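Local coordinates for putative uncharacterized protein (Campylobacter jejuni, PDB 5TPU) that is of unknown function but belongs to the WxcM-like branch of the cupin clan, folds mainly as antiparallel beta-sheet and binds thymidine-5'-diphosphate, at residues 35-40 against 113-118; 54-59 against 124-129; 62-67 against 93-98. The protein carries 3 engineered substitutions. One frame throughout, in Å; residues are numbered along the deposited sequence.

Contact 1: residues 35-40 against 113-118. With TYD (thymidine-5'-diphosphate), chain E.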
loop_
_atom_site.group_PDB
_atom_site.type_symbol
_atom_site.label_atom_id
_atom_site.label_comp_id
_atom_site.label_asym_id
_atom_site.label_seq_id
_atom_site.Cartn_x
_atom_site.Cartn_y
_atom_site.Cartn_z
ATOM N N PHE A 35 -12.526 -4.591 -6.356
ATOM C CA PHE A 35 -13.342 -3.609 -5.695
ATOM C C PHE A 35 -12.705 -2.228 -5.867
ATOM O O PHE A 35 -11.639 -2.083 -6.482
ATOM C CB PHE A 35 -13.558 -3.973 -4.221
ATOM C CG PHE A 35 -12.280 -4.211 -3.440
ATOM C CD1 PHE A 35 -11.521 -3.156 -2.979
ATOM C CD2 PHE A 35 -11.857 -5.493 -3.147
ATOM C CE1 PHE A 35 -10.359 -3.390 -2.251
ATOM C CE2 PHE A 35 -10.706 -5.743 -2.403
ATOM C CZ PHE A 35 -9.945 -4.686 -1.962
ATOM N N GLU A 36 -13.414 -1.237 -5.341
ATOM C CA GLU A 36 -12.929 0.114 -5.156
ATOM C C GLU A 36 -12.231 0.309 -3.825
ATOM O O GLU A 36 -12.785 0.135 -2.754
ATOM C CB GLU A 36 -14.080 1.140 -5.269
ATOM C CG GLU A 36 -14.096 1.766 -6.656
ATOM C CD GLU A 36 -15.379 2.467 -7.026
ATOM O OE1 GLU A 36 -15.849 3.325 -6.240
ATOM O OE2 GLU A 36 -15.891 2.177 -8.126
ATOM N N ILE A 37 -11.000 0.748 -3.921
ATOM C CA ILE A 37 -10.172 0.999 -2.765
ATOM C C ILE A 37 -10.781 2.162 -1.984
ATOM O O ILE A 37 -10.950 3.236 -2.524
ATOM C CB ILE A 37 -8.767 1.329 -3.263
ATOM C CG1 ILE A 37 -8.155 0.099 -3.920
ATOM C CG2 ILE A 37 -7.886 1.845 -2.142
ATOM C CD1 ILE A 37 -6.962 0.433 -4.809
ATOM N N LYS A 38 -11.146 1.960 -0.724
ATOM C CA LYS A 38 -11.497 3.108 0.120
ATOM C C LYS A 38 -10.434 3.467 1.173
ATOM O O LYS A 38 -10.416 4.576 1.741
ATOM C CB LYS A 38 -12.866 2.861 0.729
ATOM C CG LYS A 38 -13.935 2.695 -0.357
ATOM C CD LYS A 38 -15.261 3.383 -0.065
ATOM C CE LYS A 38 -16.173 3.375 -1.273
ATOM N NZ LYS A 38 -15.499 4.137 -2.355
ATOM N N ARG A 39 -9.522 2.523 1.385
ATOM C CA ARG A 39 -8.650 2.527 2.542
ATOM C C ARG A 39 -7.436 1.673 2.190
ATOM O O ARG A 39 -7.529 0.644 1.522
ATOM C CB ARG A 39 -9.378 2.026 3.795
ATOM C CG ARG A 39 -8.438 1.734 4.949
ATOM C CD ARG A 39 -9.088 1.234 6.251
ATOM N NE ARG A 39 -10.193 0.294 6.041
ATOM C CZ ARG A 39 -10.460 -0.739 6.818
ATOM N NH1 ARG A 39 -11.506 -1.503 6.542
ATOM N NH2 ARG A 39 -9.713 -1.028 7.876
ATOM N N VAL A 40 -6.271 2.172 2.572
ATOM C CA VAL A 40 -5.060 1.407 2.471
ATOM C C VAL A 40 -4.514 1.477 3.875
ATOM O O VAL A 40 -4.493 2.524 4.528
ATOM C CB VAL A 40 -4.092 2.022 1.438
ATOM C CG1 VAL A 40 -2.751 1.319 1.483
ATOM C CG2 VAL A 40 -4.660 1.911 0.042
ATOM N N LEU A 113 0.953 -4.885 3.662
ATOM C CA LEU A 113 0.128 -3.924 2.992
ATOM C C LEU A 113 -1.264 -4.501 2.743
ATOM O O LEU A 113 -1.413 -5.666 2.314
ATOM C CB LEU A 113 0.762 -3.519 1.674
ATOM C CG LEU A 113 -0.068 -2.506 0.863
ATOM C CD1 LEU A 113 -0.101 -1.174 1.590
ATOM C CD2 LEU A 113 0.546 -2.330 -0.521
ATOM N N VAL A 114 -2.274 -3.706 3.064
ATOM C CA VAL A 114 -3.671 -4.128 2.908
ATOM C C VAL A 114 -4.443 -3.071 2.200
ATOM O O VAL A 114 -4.383 -1.931 2.594
ATOM C CB VAL A 114 -4.380 -4.478 4.219
ATOM C CG1 VAL A 114 -5.799 -4.892 3.898
ATOM C CG2 VAL A 114 -3.663 -5.591 4.952
ATOM N N LEU A 115 -5.099 -3.475 1.106
ATOM C CA LEU A 115 -6.008 -2.646 0.326
ATOM C C LEU A 115 -7.408 -3.072 0.767
ATOM O O LEU A 115 -7.715 -4.262 0.774
ATOM C CB LEU A 115 -5.799 -2.921 -1.165
ATOM C CG LEU A 115 -4.681 -2.182 -1.959
ATOM C CD1 LEU A 115 -3.439 -1.764 -1.192
ATOM C CD2 LEU A 115 -4.224 -2.932 -3.213
ATOM N N ALA A 116 -8.245 -2.139 1.206
ATOM C CA ALA A 116 -9.577 -2.484 1.726
ATOM C C ALA A 116 -10.726 -1.862 0.935
ATOM O O ALA A 116 -10.651 -0.705 0.506
ATOM C CB ALA A 116 -9.657 -2.043 3.157
ATOM N N SER A 117 -11.796 -2.623 0.736
ATOM C CA SER A 117 -12.961 -2.123 0.008
ATOM C C SER A 117 -13.781 -1.058 0.747
ATOM O O SER A 117 -14.665 -0.455 0.164
ATOM C CB SER A 117 -13.893 -3.285 -0.262
ATOM O OG SER A 117 -14.352 -3.869 0.949
ATOM N N ASP A 118 -13.545 -0.863 2.040
ATOM C CA ASP A 118 -14.375 0.066 2.786
ATOM C C ASP A 118 -13.591 0.635 3.955
ATOM O O ASP A 118 -12.491 0.126 4.328
ATOM C CB ASP A 118 -15.671 -0.642 3.221
ATOM C CG ASP A 118 -16.828 0.341 3.587
ATOM O OD1 ASP A 118 -16.802 1.562 3.330
ATOM O OD2 ASP A 118 -17.767 -0.145 4.216
HETATM P PA TYD E . -6.601 -4.686 14.264
HETATM O O1A TYD E . -5.445 -5.561 14.655
HETATM O O2A TYD E . -7.256 -4.725 12.934
HETATM O O3A TYD E . -7.828 -4.740 15.293
HETATM P PB TYD E . -7.790 -5.264 16.824
HETATM O O1B TYD E . -9.001 -4.501 17.384
HETATM O O2B TYD E . -6.497 -4.753 17.385
HETATM O O3B TYD E . -7.869 -6.752 16.695
HETATM O "O5'" TYD E . -6.040 -3.216 14.187
HETATM C "C5'" TYD E . -4.984 -2.793 15.042
HETATM C "C4'" TYD E . -5.293 -1.413 15.557
HETATM O "O4'" TYD E . -5.500 -0.460 14.511
HETATM C "C3'" TYD E . -6.568 -1.427 16.344
HETATM O "O3'" TYD E . -6.242 -0.707 17.548
HETATM C "C2'" TYD E . -7.628 -0.836 15.397
HETATM C "C1'" TYD E . -6.781 0.070 14.542
HETATM N N1 TYD E . -7.112 0.175 13.147
HETATM C C2 TYD E . -7.318 1.459 12.596
HETATM O O2 TYD E . -7.215 2.485 13.326
HETATM N N3 TYD E . -7.614 1.588 11.295
HETATM C C4 TYD E . -7.701 0.528 10.461
HETATM O O4 TYD E . -7.962 0.708 9.252
HETATM C C5 TYD E . -7.458 -0.811 11.022
HETATM C C5M TYD E . -7.527 -2.047 10.197
HETATM C C6 TYD E . -7.147 -0.930 12.366
HETATM O O HOH W 1 -15.135 -0.501 -2.322
#
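Arg39 reaches across to the end of strand 111-116 and grips the backbone of Asp118 side-on, at a classic beta bulge in the antiparallel sheet of this cupin-type fold. NE and NH1 both donate to Asp118 O, each at 2.9 Å, and the acceptor lies nearly in the guanidinium plane. NE approaches in the carbonyl plane, whereas NH1 sits 40° out of it. Two bonds to one oxygen fix the rotation of the group and turn NH2 to the ligand, where it donates to O4 of thymidine-5'-diphosphate at 2.8 Å. A long, flexible side chain suits this task, running out with CG anti to the backbone N (chi1 168°) and bending at chi3 to present its edge. Ala116 CB lies against one guanidinium face, a methyl being small enough to fit there.

The bulge sets up this reach. Lys38 and Arg39 both face Ala116: Lys38 N donates to Ala116 O, and Ala116 N donates to Arg39 O at 2.9 Å. Lys38 CG meets Ser117 O, while NZ turns to Glu36 OE1, a long salt bridge of 4.0 Å within its own segment.

On the face opposite to Arg39 and Ala116, Val40 and Leu115 form a non-hydrogen-bonded pair. Branched aliphatic groups suit this buried layer, where CG1 of Val40 meets CD1 of Leu113 at 3.6 Å. Val40 also packs on Val40 of the second subunit, and Arg39 and Val40 pair with a strand of that subunit, continuing the sheet across the interface.

The Phe35 ring lies against the backbone just past the strand, its edge near Leu115 O. Ser117 OG is held by Glu61 N, and Ser117 CB sits over the Phe35 ring in a CH-pi contact, 3.9 Å from the centroid.

Contact 2: residues 54-59 against 124-129. Engineered in segment 124-129: Ala124 (natural residue Glu). With TYD (thymidine-5'-diphosphate), chain E.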
loop_
_atom_site.group_PDB
_atom_site.type_symbol
_atom_site.label_atom_id
_atom_site.label_comp_id
_atom_site.label_asym_id
_atom_site.label_seq_id
_atom_site.Cartn_x
_atom_site.Cartn_y
_atom_site.Cartn_z
ATOM N N ALA A 54 -8.001 -13.398 15.731
ATOM C CA ALA A 54 -8.971 -13.966 14.799
ATOM C C ALA A 54 -10.274 -13.207 14.843
ATOM O O ALA A 54 -10.792 -12.903 15.896
ATOM C CB ALA A 54 -9.240 -15.421 15.150
ATOM N N HIS A 55 -10.815 -12.916 13.685
ATOM C CA HIS A 55 -12.124 -12.292 13.603
ATOM C C HIS A 55 -12.619 -12.455 12.198
ATOM O O HIS A 55 -11.849 -12.870 11.319
ATOM C CB HIS A 55 -12.028 -10.815 13.949
ATOM C CG HIS A 55 -11.117 -10.053 13.040
ATOM N ND1 HIS A 55 -9.755 -9.994 13.229
ATOM C CD2 HIS A 55 -11.374 -9.335 11.921
ATOM C CE1 HIS A 55 -9.205 -9.280 12.261
ATOM N NE2 HIS A 55 -10.170 -8.855 11.465
ATOM N N ALA A 56 -13.884 -12.093 11.959
ATOM C CA ALA A 56 -14.391 -12.036 10.611
ATOM C C ALA A 56 -14.878 -10.665 10.349
ATOM O O ALA A 56 -14.939 -9.840 11.271
ATOM C CB ALA A 56 -15.530 -13.018 10.387
ATOM N N HIS A 57 -15.154 -10.447 9.067
ATOM C CA HIS A 57 -15.966 -9.363 8.592
ATOM C C HIS A 57 -17.113 -9.931 7.786
ATOM O O HIS A 57 -17.026 -11.069 7.315
ATOM C CB HIS A 57 -15.107 -8.474 7.703
ATOM C CG HIS A 57 -13.979 -7.847 8.459
ATOM N ND1 HIS A 57 -14.185 -6.879 9.414
ATOM C CD2 HIS A 57 -12.653 -8.105 8.459
ATOM C CE1 HIS A 57 -13.029 -6.548 9.952
ATOM N NE2 HIS A 57 -12.077 -7.254 9.364
ATOM N N LYS A 58 -18.149 -9.121 7.618
ATOM C CA LYS A 58 -19.229 -9.404 6.685
ATOM C C LYS A 58 -18.941 -8.907 5.269
ATOM O O LYS A 58 -18.577 -9.718 4.416
ATOM C CB LYS A 58 -20.558 -8.850 7.216
ATOM C CG LYS A 58 -21.742 -9.695 6.765
ATOM C CD LYS A 58 -23.086 -9.078 7.115
ATOM C CE LYS A 58 -24.134 -10.164 7.300
ATOM N NZ LYS A 58 -25.501 -9.612 7.521
ATOM N N ASN A 59 -19.069 -7.609 5.010
ATOM C CA ASN A 59 -18.988 -7.110 3.633
ATOM C C ASN A 59 -17.624 -6.632 3.157
ATOM O O ASN A 59 -17.397 -6.423 1.960
ATOM C CB ASN A 59 -19.993 -5.994 3.415
ATOM C CG ASN A 59 -21.283 -6.521 2.819
ATOM O OD1 ASN A 59 -21.641 -6.212 1.674
ATOM N ND2 ASN A 59 -21.925 -7.412 3.557
ATOM N N ALA A 124 -17.670 -3.578 12.752
ATOM C CA ALA A 124 -17.656 -4.626 11.764
ATOM C C ALA A 124 -16.762 -5.804 12.114
ATOM O O ALA A 124 -16.792 -6.814 11.429
ATOM C CB ALA A 124 -17.262 -4.034 10.432
ATOM N N TYR A 125 -15.985 -5.757 13.190
ATOM C CA TYR A 125 -15.202 -6.938 13.526
ATOM C C TYR A 125 -16.087 -7.925 14.247
ATOM O O TYR A 125 -16.686 -7.610 15.257
ATOM C CB TYR A 125 -14.019 -6.619 14.422
ATOM C CG TYR A 125 -12.856 -5.910 13.791
ATOM C CD1 TYR A 125 -12.979 -4.625 13.257
ATOM C CD2 TYR A 125 -11.592 -6.486 13.829
ATOM C CE1 TYR A 125 -11.871 -3.955 12.738
ATOM C CE2 TYR A 125 -10.484 -5.843 13.279
ATOM C CZ TYR A 125 -10.626 -4.577 12.750
ATOM O OH TYR A 125 -9.504 -3.964 12.256
ATOM N N ILE A 126 -16.139 -9.145 13.757
ATOM C CA ILE A 126 -16.804 -10.197 14.473
ATOM C C ILE A 126 -15.753 -11.080 15.151
ATOM O O ILE A 126 -15.074 -11.869 14.521
ATOM C CB ILE A 126 -17.624 -11.088 13.500
ATOM C CG1 ILE A 126 -18.597 -10.247 12.669
ATOM C CG2 ILE A 126 -18.293 -12.248 14.232
ATOM C CD1 ILE A 126 -18.950 -10.912 11.354
ATOM N N ARG A 127 -15.720 -10.989 16.459
ATOM C CA ARG A 127 -14.778 -11.689 17.283
ATOM C C ARG A 127 -15.292 -12.977 17.856
ATOM O O ARG A 127 -14.492 -13.813 18.197
ATOM C CB ARG A 127 -14.356 -10.752 18.396
ATOM C CG ARG A 127 -13.880 -9.468 17.753
ATOM C CD ARG A 127 -12.849 -8.796 18.597
ATOM N NE ARG A 127 -12.629 -7.453 18.096
ATOM C CZ ARG A 127 -11.541 -7.017 17.457
ATOM N NH1 ARG A 127 -10.505 -7.831 17.170
ATOM N NH2 ARG A 127 -11.521 -5.734 17.070
ATOM N N ASN A 128 -16.599 -13.180 17.960
ATOM C CA ASN A 128 -17.078 -14.523 18.357
ATOM C C ASN A 128 -17.296 -15.429 17.132
ATOM O O ASN A 128 -18.049 -15.115 16.206
ATOM C CB ASN A 128 -18.329 -14.474 19.250
ATOM C CG ASN A 128 -18.786 -15.869 19.706
ATOM O OD1 ASN A 128 -17.969 -16.746 20.021
ATOM N ND2 ASN A 128 -20.096 -16.088 19.719
ATOM N N TYR A 129 -16.593 -16.549 17.141
ATOM C CA TYR A 129 -16.648 -17.509 16.055
ATOM C C TYR A 129 -18.068 -18.016 15.830
ATOM O O TYR A 129 -18.497 -18.146 14.691
ATOM C CB TYR A 129 -15.675 -18.668 16.319
ATOM C CG TYR A 129 -15.566 -19.578 15.136
ATOM C CD1 TYR A 129 -15.240 -19.062 13.884
ATOM C CD2 TYR A 129 -15.825 -20.947 15.247
ATOM C CE1 TYR A 129 -15.163 -19.870 12.779
ATOM C CE2 TYR A 129 -15.756 -21.770 14.134
ATOM C CZ TYR A 129 -15.427 -21.225 12.903
ATOM O OH TYR A 129 -15.348 -22.000 11.772
HETATM P PA TYD E . -6.601 -4.686 14.264
HETATM O O1A TYD E . -5.445 -5.561 14.655
HETATM O O2A TYD E . -7.256 -4.725 12.934
HETATM O O3A TYD E . -7.828 -4.740 15.293
HETATM P PB TYD E . -7.790 -5.264 16.824
HETATM O O1B TYD E . -9.001 -4.501 17.384
HETATM O O2B TYD E . -6.497 -4.753 17.385
HETATM O O3B TYD E . -7.869 -6.752 16.695
HETATM O "O5'" TYD E . -6.040 -3.216 14.187
HETATM C "C5'" TYD E . -4.984 -2.793 15.042
HETATM C "C4'" TYD E . -5.293 -1.413 15.557
HETATM O "O4'" TYD E . -5.500 -0.460 14.511
HETATM C "C3'" TYD E . -6.568 -1.427 16.344
HETATM O "O3'" TYD E . -6.242 -0.707 17.548
HETATM C "C2'" TYD E . -7.628 -0.836 15.397
HETATM C "C1'" TYD E . -6.781 0.070 14.542
HETATM N N1 TYD E . -7.112 0.175 13.147
HETATM C C2 TYD E . -7.318 1.459 12.596
HETATM O O2 TYD E . -7.215 2.485 13.326
HETATM N N3 TYD E . -7.614 1.588 11.295
HETATM C C4 TYD E . -7.701 0.528 10.461
HETATM O O4 TYD E . -7.962 0.708 9.252
HETATM C C5 TYD E . -7.458 -0.811 11.022
HETATM C C5M TYD E . -7.527 -2.047 10.197
HETATM C C6 TYD E . -7.147 -0.930 12.366
HETATM O O HOH W 2 -9.782 -10.710 17.103
HETATM O O HOH W 3 -11.576 -13.891 18.286
#
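Ala56 and Ile126 make a single antiparallel bridge, which supplies the backbone bonding of this contact. Ala56 N donates to Ile126 O and Ile126 N to Ala56 O, both at 2.8 Å, tying the short, weakly bonded strand around 55-57 to the loop that precedes helix 129-135. Ile126 CD1 reaches Ala56 CB, 4.1 Å away; the small alanine suits a place also covered by Phe132 of that helix.

Tyr125 is met by two histidines in different ways. His57 turns an edge to it, with CE1 over the centre of the phenol ring and the planes at 71°, an edge-to-face pair. His55 instead meets it obliquely, Tyr125 CD2 lying 3.4 Å from His55 CD2 over one face of the imidazole. Flat rings suit this site because they pack closely while keeping polar edges: His55 ND1 bonds to Gly53 O. His57 ND1 donates to Ala124 O at 3.3 Å, from well above the carbonyl plane, so this bond is poorly directed; Ala124 is an engineered residue, but its backbone oxygen is the acceptor.

Arg127, extended from CG to NE, lays one guanidinium face on Tyr125 CB. It donates from NH1 to O3B of thymidine-5'-diphosphate at 2.9 Å and more weakly from NH2 to O1B; NH1 also bonds to a water that donates to Ala54 O. Tyr125 OH makes a very short hydrogen bond to ligand O2A. Arg52, and Arg21 of the second subunit, also hydrogen-bond to this ligand. Tyr125 is the ring of the His55, His57 and Tyr125 cluster that touches the ligand, and with Arg127 it forms this side of the thymidine-5'-diphosphate pocket.

Contact 3: residues 62-67 against 93-98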
loop_
_atom_site.group_PDB
_atom_site.type_symbol
_atom_site.label_atom_id
_atom_site.label_comp_id
_atom_site.label_asym_id
_atom_site.label_seq_id
_atom_site.Cartn_x
_atom_site.Cartn_y
_atom_site.Cartn_z
ATOM N N GLN A 62 -10.688 -7.318 1.124
ATOM C CA GLN A 62 -9.299 -6.870 1.199
ATOM C C GLN A 62 -8.360 -7.572 0.218
ATOM O O GLN A 62 -8.577 -8.718 -0.179
ATOM C CB GLN A 62 -8.746 -7.091 2.611
ATOM C CG GLN A 62 -9.432 -6.319 3.733
ATOM C CD GLN A 62 -9.270 -7.045 5.062
ATOM O OE1 GLN A 62 -9.685 -8.199 5.210
ATOM N NE2 GLN A 62 -8.611 -6.411 5.993
ATOM N N VAL A 63 -7.262 -6.905 -0.118
ATOM C CA VAL A 63 -6.116 -7.605 -0.693
ATOM C C VAL A 63 -4.902 -7.402 0.169
ATOM O O VAL A 63 -4.544 -6.262 0.429
ATOM C CB VAL A 63 -5.846 -7.140 -2.121
ATOM C CG1 VAL A 63 -4.499 -7.665 -2.609
ATOM C CG2 VAL A 63 -6.992 -7.584 -3.001
ATOM N N LEU A 64 -4.288 -8.502 0.589
ATOM C CA LEU A 64 -3.107 -8.509 1.478
ATOM C C LEU A 64 -1.841 -8.735 0.682
ATOM O O LEU A 64 -1.780 -9.723 -0.058
ATOM C CB LEU A 64 -3.210 -9.633 2.526
ATOM C CG LEU A 64 -4.031 -9.329 3.792
ATOM C CD1 LEU A 64 -5.441 -8.892 3.433
ATOM C CD2 LEU A 64 -4.063 -10.539 4.694
ATOM N N ILE A 65 -0.832 -7.877 0.845
ATOM C CA ILE A 65 0.474 -8.078 0.210
ATOM C C ILE A 65 1.563 -7.993 1.280
ATOM O O ILE A 65 1.623 -7.030 2.022
ATOM C CB ILE A 65 0.682 -6.987 -0.854
ATOM C CG1 ILE A 65 -0.342 -7.125 -1.976
ATOM C CG2 ILE A 65 2.084 -7.008 -1.446
ATOM C CD1 ILE A 65 -0.634 -5.828 -2.695
ATOM N N MET A 66 2.385 -9.022 1.396
ATOM C CA MET A 66 3.535 -9.007 2.262
ATOM C C MET A 66 4.625 -8.182 1.570
ATOM O O MET A 66 5.332 -8.691 0.717
ATOM C CB MET A 66 4.028 -10.453 2.507
ATOM C CG MET A 66 4.156 -10.883 3.937
ATOM S SD MET A 66 2.965 -10.198 5.100
ATOM C CE MET A 66 4.107 -9.793 6.403
ATOM N N MET A 67 4.716 -6.918 1.941
ATOM C CA MET A 67 5.744 -6.018 1.455
ATOM C C MET A 67 7.147 -6.393 1.893
ATOM O O MET A 67 8.110 -6.108 1.194
ATOM C CB MET A 67 5.475 -4.593 1.938
ATOM C CG MET A 67 4.318 -3.934 1.247
ATOM S SD MET A 67 4.697 -3.469 -0.446
ATOM C CE MET A 67 6.434 -3.066 -0.431
ATOM N N LEU A 93 -3.122 -11.602 -1.563
ATOM C CA LEU A 93 -4.181 -12.528 -1.143
ATOM C C LEU A 93 -5.498 -11.785 -1.064
ATOM O O LEU A 93 -5.658 -10.859 -0.293
ATOM C CB LEU A 93 -3.831 -13.187 0.192
ATOM C CG LEU A 93 -4.965 -13.992 0.854
ATOM C CD1 LEU A 93 -5.368 -15.141 -0.039
ATOM C CD2 LEU A 93 -4.579 -14.500 2.216
ATOM N N TYR A 94 -6.411 -12.140 -1.949
ATOM C CA TYR A 94 -7.731 -11.586 -1.920
ATOM C C TYR A 94 -8.478 -12.303 -0.836
ATOM O O TYR A 94 -8.506 -13.524 -0.840
ATOM C CB TYR A 94 -8.443 -11.755 -3.253
ATOM C CG TYR A 94 -9.914 -11.394 -3.177
ATOM C CD1 TYR A 94 -10.306 -10.096 -3.044
ATOM C CD2 TYR A 94 -10.891 -12.371 -3.237
ATOM C CE1 TYR A 94 -11.628 -9.746 -2.974
ATOM C CE2 TYR A 94 -12.235 -12.045 -3.185
ATOM C CZ TYR A 94 -12.588 -10.727 -3.049
ATOM O OH TYR A 94 -13.915 -10.380 -2.946
ATOM N N ILE A 95 -9.027 -11.549 0.117
ATOM C CA ILE A 95 -9.968 -12.063 1.073
ATOM C C ILE A 95 -11.284 -11.349 0.923
ATOM O O ILE A 95 -11.382 -10.158 1.184
ATOM C CB ILE A 95 -9.520 -11.878 2.520
ATOM C CG1 ILE A 95 -8.132 -12.489 2.748
ATOM C CG2 ILE A 95 -10.537 -12.552 3.460
ATOM C CD1 ILE A 95 -7.579 -12.155 4.115
ATOM N N GLY A 96 -12.295 -12.102 0.518
ATOM C CA GLY A 96 -13.599 -11.568 0.208
ATOM C C GLY A 96 -14.541 -11.583 1.405
ATOM O O GLY A 96 -14.132 -11.655 2.573
ATOM N N LYS A 97 -15.834 -11.515 1.088
ATOM C CA LYS A 97 -16.895 -11.380 2.083
ATOM C C LYS A 97 -17.030 -12.641 2.911
ATOM O O LYS A 97 -16.613 -13.722 2.487
ATOM C CB LYS A 97 -18.205 -11.028 1.405
ATOM C CG LYS A 97 -18.166 -9.643 0.766
ATOM C CD LYS A 97 -19.417 -9.307 -0.036
ATOM C CE LYS A 97 -19.151 -8.161 -1.003
ATOM N NZ LYS A 97 -20.400 -7.678 -1.654
ATOM N N ASN A 98 -17.523 -12.459 4.130
ATOM C CA ASN A 98 -17.827 -13.516 5.077
ATOM C C ASN A 98 -16.690 -14.453 5.407
ATOM O O ASN A 98 -16.865 -15.656 5.391
ATOM C CB ASN A 98 -19.063 -14.283 4.609
ATOM C CG ASN A 98 -20.290 -13.394 4.601
ATOM O OD1 ASN A 98 -20.771 -12.961 3.540
ATOM N ND2 ASN A 98 -20.741 -13.033 5.798
#
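Leu64 and Ile95 meet diagonally on one face of strands 62-66 and 93-95, antiparallel neighbours in a sheet of this cupin-clan fold. CD1 of Ile95 approaches both methyls of Leu64, 3.9 Å from CD2 and 4.0 Å from CD1, so its tip rests against the fork. Ile95 CG1 is anti to its own carbonyl carbon (chi1 -55°), with chi2 extended (172°). Leu93, directly opposite Leu64, touches it near the backbone, CB to CB at 4.3 Å. Branched aliphatic chains suit this interior layer, which packs on the other sheet: Ile73 of strand 71-76 and Leu86 of strand 81-86 cover Leu64 and Leu93, and Leu75 covers Ile95.

On the other face Val63 and Tyr94 form a non-hydrogen-bonded pair whose side chains cross at about a right angle. CG2 of Val63 comes to the edge of the phenol ring near its plane, 4.2 Å from CD1 of Tyr94. Tyr94 CG is anti to the backbone N (chi1 170°), and the ring folds along its own chain, with one face over Gly96 N. A CB at Gly96 would fall about 2.8 Å from Tyr94 OH, so the lack of a side chain suits this place.

Four backbone bonds hold the register. Gln62 N to Ile95 O and Ile95 N to Gln62 O are both 2.9 Å. Leu64 and Leu93 exchange another pair, with Leu93 N reaching Leu64 O at 2.8 Å.

Gln62 shares the face of Leu64 and Ile95, which thus changes from aliphatic to polar. Its buried amide oxygen, OE1, has Arg101 NH1 as a hydrogen-bond donor, which probably offsets part of the cost of burial.

Overall arrangement
Contacts 1 and 3 belong to one antiparallel sheet, their centres about 9 Å apart: strand 111-116 of contact 1 borders strand 62-68 of contact 3, and Leu115 O lies 2.8 Å from Val63 N, a probable hydrogen bond. Contact 2 stands farther off, its centre about 17 Å from that of contact 1 and 15 Å from that of contact 3, yet Lys58 O and Asn98 N, 2.9 Å apart, probably join it to the latter. Contacts 1 and 2 share one thymidine-5'-diphosphate, contact 1 meeting its base and contact 2 its diphosphate. Contact 3 lies within the sheet itself, with the Gln62 side chain about 6 Å from the ligand.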